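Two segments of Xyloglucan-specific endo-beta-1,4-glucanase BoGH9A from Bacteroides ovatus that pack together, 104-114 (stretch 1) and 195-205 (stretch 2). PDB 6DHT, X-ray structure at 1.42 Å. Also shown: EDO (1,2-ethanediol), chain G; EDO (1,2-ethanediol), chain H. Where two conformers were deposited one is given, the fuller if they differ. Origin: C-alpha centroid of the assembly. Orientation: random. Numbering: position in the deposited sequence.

Stretch 1 (104-114) LSPLADAALKS
Stretch 2, residues 195-205: DYFSRQKINIP

Stretch 1 enters its helix at Ser105 and stays helical through Ser114, as the i to i+4 bonds attest, from Ala108 N to Leu104 O (2.9 Å) through Ser114 N to Ala110 O (2.9 Å). Stretch 2 begins as the last turn of another helix, Asp195 to Arg199, then runs on as loop; the closest CA pair across the contact is Asp109 CA and Ile202 CA, at 6.0 Å.

Tyr196 (chi1 t, chi2 86°) has a CA-to-CB bond pointing sideways, yet its OH comes within 3.8 Å of Ala108 CB. A water donates to both Tyr196 OH and Asp109 OD1, 2.7 Å from each, and also bonds Ser105 OG at 2.7 Å.

Gln200 is where the chain leaves helical geometry, with phi/psi of -67/130. Its CA-to-CB bond points toward stretch 1, and an extended side chain (chi1 t, chi2 t, chi3 42°) carries NE2 to Asp109 OD1 (Asp109 chi1 m). The Gln200 NE2 to Asp109 OD1 hydrogen bond, 2.9 Å with an N-H...O angle of 169°, is nearly linear. A second water accepts from Gln200 NE2 and donates to Ala108 O, both at 2.9 Å.

The CA-to-CB bond of Lys201 (-131/124) points away, but another water donates to its O (3.2 Å) and to Asp109 OD2 (2.8 Å).

The CA-to-CB bond of Ile202 (-117/14; chi1 p, chi2 t) points toward the helix. Its CD1 lies 3.8 Å from Leu112 CG (Leu112 chi1 t, chi2 p), and its CG2 is 3.9 Å from Asp109 CB, one helical turn earlier.

Asn203 adopts positive phi (56/59). Lys113 (t, p, t, m) brings NZ within 3.0 Å of both Ile202 O and Asn203 O, donating to each, so one ammonium group ties consecutive carbonyls to the helix; it also donates to ethanediol O1 at 3.1 Å. Finally, Ile204 (-109/168; chi1 p, chi2 t) sets CG2 3.6 Å from Lys113 CD, packing against the aliphatic part of that side chain.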

# COMPACT_ATOMS: atom_id res chain seq x y z
N LEU A 104 7.95 -5.91 -13.75
CA LEU A 104 7.60 -5.48 -12.39
C LEU A 104 7.44 -6.65 -11.41
O LEU A 104 7.06 -6.44 -10.27
CB LEU A 104 6.31 -4.64 -12.38
CG LEU A 104 6.32 -3.40 -13.27
CD1 LEU A 104 4.99 -2.69 -13.19
CD2 LEU A 104 7.45 -2.46 -12.88
N SER A 105 7.70 -7.88 -11.82
CA SER A 105 7.52 -9.00 -10.92
C SER A 105 8.44 -8.91 -9.70
O SER A 105 7.98 -9.15 -8.56
CB SER A 105 7.70 -10.32 -11.68
OG SER A 105 7.57 -11.43 -10.81
N PRO A 106 9.73 -8.55 -9.88
CA PRO A 106 10.57 -8.44 -8.67
C PRO A 106 10.09 -7.34 -7.74
O PRO A 106 10.25 -7.49 -6.53
CB PRO A 106 11.96 -8.14 -9.24
CG PRO A 106 11.92 -8.69 -10.63
CD PRO A 106 10.53 -8.44 -11.11
N LEU A 107 9.51 -6.28 -8.28
CA LEU A 107 8.94 -5.22 -7.46
C LEU A 107 7.72 -5.72 -6.67
O LEU A 107 7.63 -5.52 -5.46
CB LEU A 107 8.57 -4.04 -8.37
CG LEU A 107 7.83 -2.88 -7.69
CD1 LEU A 107 8.74 -2.15 -6.71
CD2 LEU A 107 7.34 -1.93 -8.69
N ALA A 108 6.80 -6.39 -7.35
CA ALA A 108 5.62 -6.90 -6.69
C ALA A 108 5.99 -7.87 -5.57
O ALA A 108 5.44 -7.80 -4.47
CB ALA A 108 4.70 -7.59 -7.69
N ASP A 109 6.96 -8.74 -5.83
CA ASP A 109 7.39 -9.72 -4.85
C ASP A 109 8.10 -9.06 -3.69
O ASP A 109 7.83 -9.39 -2.52
CB ASP A 109 8.33 -10.76 -5.50
CG ASP A 109 7.62 -11.70 -6.48
OD1 ASP A 109 6.41 -11.57 -6.71
OD2 ASP A 109 8.32 -12.57 -7.03
N ALA A 110 8.99 -8.13 -3.99
CA ALA A 110 9.70 -7.42 -2.91
C ALA A 110 8.76 -6.60 -2.00
O ALA A 110 8.93 -6.56 -0.78
CB ALA A 110 10.78 -6.51 -3.48
N ALA A 111 7.79 -5.95 -2.62
CA ALA A 111 6.80 -5.17 -1.89
C ALA A 111 6.02 -6.04 -0.91
O ALA A 111 5.74 -5.62 0.23
CB ALA A 111 5.88 -4.47 -2.85
N LEU A 112 5.66 -7.25 -1.33
CA LEU A 112 4.99 -8.17 -0.43
C LEU A 112 5.93 -8.72 0.63
O LEU A 112 5.54 -8.85 1.81
CB LEU A 112 4.37 -9.30 -1.27
CG LEU A 112 3.59 -10.35 -0.48
CD1 LEU A 112 2.47 -9.75 0.35
CD2 LEU A 112 3.03 -11.37 -1.45
N LYS A 113 7.15 -9.02 0.24
CA LYS A 113 8.13 -9.59 1.16
C LYS A 113 8.51 -8.58 2.25
O LYS A 113 8.98 -8.98 3.32
CB LYS A 113 9.35 -10.04 0.36
CG LYS A 113 10.44 -10.77 1.11
CD LYS A 113 9.97 -12.04 1.80
CE LYS A 113 11.18 -12.81 2.36
NZ LYS A 113 12.06 -13.41 1.31
N SER A 114 8.32 -7.29 2.00
CA SER A 114 8.59 -6.28 3.03
C SER A 114 7.81 -6.56 4.31
O SER A 114 8.30 -6.29 5.42
CB SER A 114 8.24 -4.88 2.51
OG SER A 114 6.84 -4.65 2.46
N ASP A 195 -4.99 -16.65 -9.84
CA ASP A 195 -3.94 -17.48 -10.44
C ASP A 195 -2.57 -16.85 -10.21
O ASP A 195 -1.61 -17.54 -9.87
CB ASP A 195 -4.17 -17.69 -11.95
CG ASP A 195 -5.26 -18.69 -12.26
OD1 ASP A 195 -5.73 -19.41 -11.35
OD2 ASP A 195 -5.63 -18.73 -13.46
N TYR A 196 -2.48 -15.54 -10.39
CA TYR A 196 -1.22 -14.82 -10.20
C TYR A 196 -0.66 -15.06 -8.81
O TYR A 196 0.50 -15.43 -8.62
CB TYR A 196 -1.42 -13.32 -10.42
CG TYR A 196 -0.16 -12.49 -10.32
CD1 TYR A 196 0.65 -12.31 -11.43
CD2 TYR A 196 0.23 -11.90 -9.13
CE1 TYR A 196 1.83 -11.55 -11.37
CE2 TYR A 196 1.40 -11.13 -9.06
CZ TYR A 196 2.20 -10.98 -10.16
OH TYR A 196 3.34 -10.20 -10.04
N PHE A 197 -1.51 -14.87 -7.81
CA PHE A 197 -1.07 -15.04 -6.44
C PHE A 197 -0.87 -16.49 -6.03
O PHE A 197 -0.06 -16.77 -5.15
CB PHE A 197 -1.99 -14.29 -5.51
CG PHE A 197 -1.84 -12.80 -5.63
CD1 PHE A 197 -0.68 -12.17 -5.20
CD2 PHE A 197 -2.85 -12.03 -6.16
CE1 PHE A 197 -0.53 -10.79 -5.34
CE2 PHE A 197 -2.69 -10.65 -6.30
CZ PHE A 197 -1.54 -10.05 -5.88
N SER A 198 -1.56 -17.42 -6.69
CA SER A 198 -1.34 -18.83 -6.40
C SER A 198 0.04 -19.27 -6.83
O SER A 198 0.68 -20.05 -6.14
CB SER A 198 -2.41 -19.68 -7.10
OG SER A 198 -2.20 -21.05 -6.82
N ARG A 199 0.51 -18.73 -7.95
CA ARG A 199 1.82 -19.06 -8.50
C ARG A 199 2.98 -18.30 -7.88
O ARG A 199 4.13 -18.72 -7.97
CB ARG A 199 1.82 -18.81 -10.00
CG ARG A 199 0.84 -19.68 -10.77
CD ARG A 199 1.00 -19.44 -12.25
NE ARG A 199 0.05 -20.25 -13.03
CZ ARG A 199 0.30 -21.49 -13.46
NH1 ARG A 199 1.46 -22.07 -13.21
NH2 ARG A 199 -0.63 -22.14 -14.15
N GLN A 200 2.70 -17.16 -7.27
CA GLN A 200 3.75 -16.31 -6.71
C GLN A 200 4.43 -16.99 -5.53
O GLN A 200 3.76 -17.41 -4.61
CB GLN A 200 3.11 -15.00 -6.25
CG GLN A 200 4.07 -13.96 -5.68
CD GLN A 200 3.35 -12.80 -5.06
OE1 GLN A 200 2.35 -12.95 -4.35
NE2 GLN A 200 3.88 -11.60 -5.28
N LYS A 201 5.75 -17.04 -5.54
CA LYS A 201 6.48 -17.56 -4.38
C LYS A 201 7.58 -16.60 -3.99
O LYS A 201 8.42 -16.22 -4.80
CB LYS A 201 7.01 -18.98 -4.65
CG LYS A 201 5.91 -20.05 -4.85
CD LYS A 201 5.08 -20.27 -3.57
CE LYS A 201 3.95 -21.29 -3.76
NZ LYS A 201 3.15 -21.05 -5.00
N ILE A 202 7.55 -16.17 -2.74
CA ILE A 202 8.44 -15.09 -2.29
C ILE A 202 9.44 -15.50 -1.21
O ILE A 202 10.10 -14.65 -0.59
CB ILE A 202 7.63 -13.88 -1.77
CG1 ILE A 202 6.70 -14.28 -0.62
CG2 ILE A 202 6.81 -13.27 -2.91
CD1 ILE A 202 6.09 -13.10 0.10
N ASN A 203 9.61 -16.81 -1.03
CA ASN A 203 10.57 -17.35 -0.08
C ASN A 203 10.37 -16.82 1.33
O ASN A 203 11.24 -16.18 1.92
CB ASN A 203 12.01 -17.13 -0.56
CG ASN A 203 13.02 -17.82 0.32
OD1 ASN A 203 12.74 -18.86 0.91
ND2 ASN A 203 14.20 -17.24 0.45
N ILE A 204 9.17 -17.09 1.85
CA ILE A 204 8.84 -16.90 3.26
C ILE A 204 8.69 -18.29 3.89
O ILE A 204 8.64 -19.28 3.17
CB ILE A 204 7.55 -16.06 3.44
CG1 ILE A 204 6.39 -16.64 2.62
CG2 ILE A 204 7.81 -14.62 3.06
CD1 ILE A 204 5.05 -16.01 2.93
N PRO A 205 8.63 -18.37 5.22
CA PRO A 205 8.54 -19.69 5.84
C PRO A 205 7.36 -20.52 5.34
O PRO A 205 7.41 -21.76 5.34
CB PRO A 205 8.43 -19.37 7.33
CG PRO A 205 9.14 -18.06 7.46
CD PRO A 205 8.79 -17.31 6.22
C1 EDO G . 12.16 -12.66 -2.54
O1 EDO G . 13.02 -12.37 -1.43
C2 EDO G . 11.09 -11.58 -2.66
O2 EDO G . 11.68 -10.29 -2.94
C1 EDO H . 0.04 -23.31 -3.88
O1 EDO H . 0.56 -23.17 -2.56
C2 EDO H . -1.27 -22.54 -3.94
O2 EDO H . -0.97 -21.16 -3.71
O HOH W 1 5.44 -11.69 -9.25
O HOH W 2 2.82 -9.01 -4.49
O HOH W 3 7.02 -14.90 -7.80
O HOH W 4 10.34 -13.76 -5.58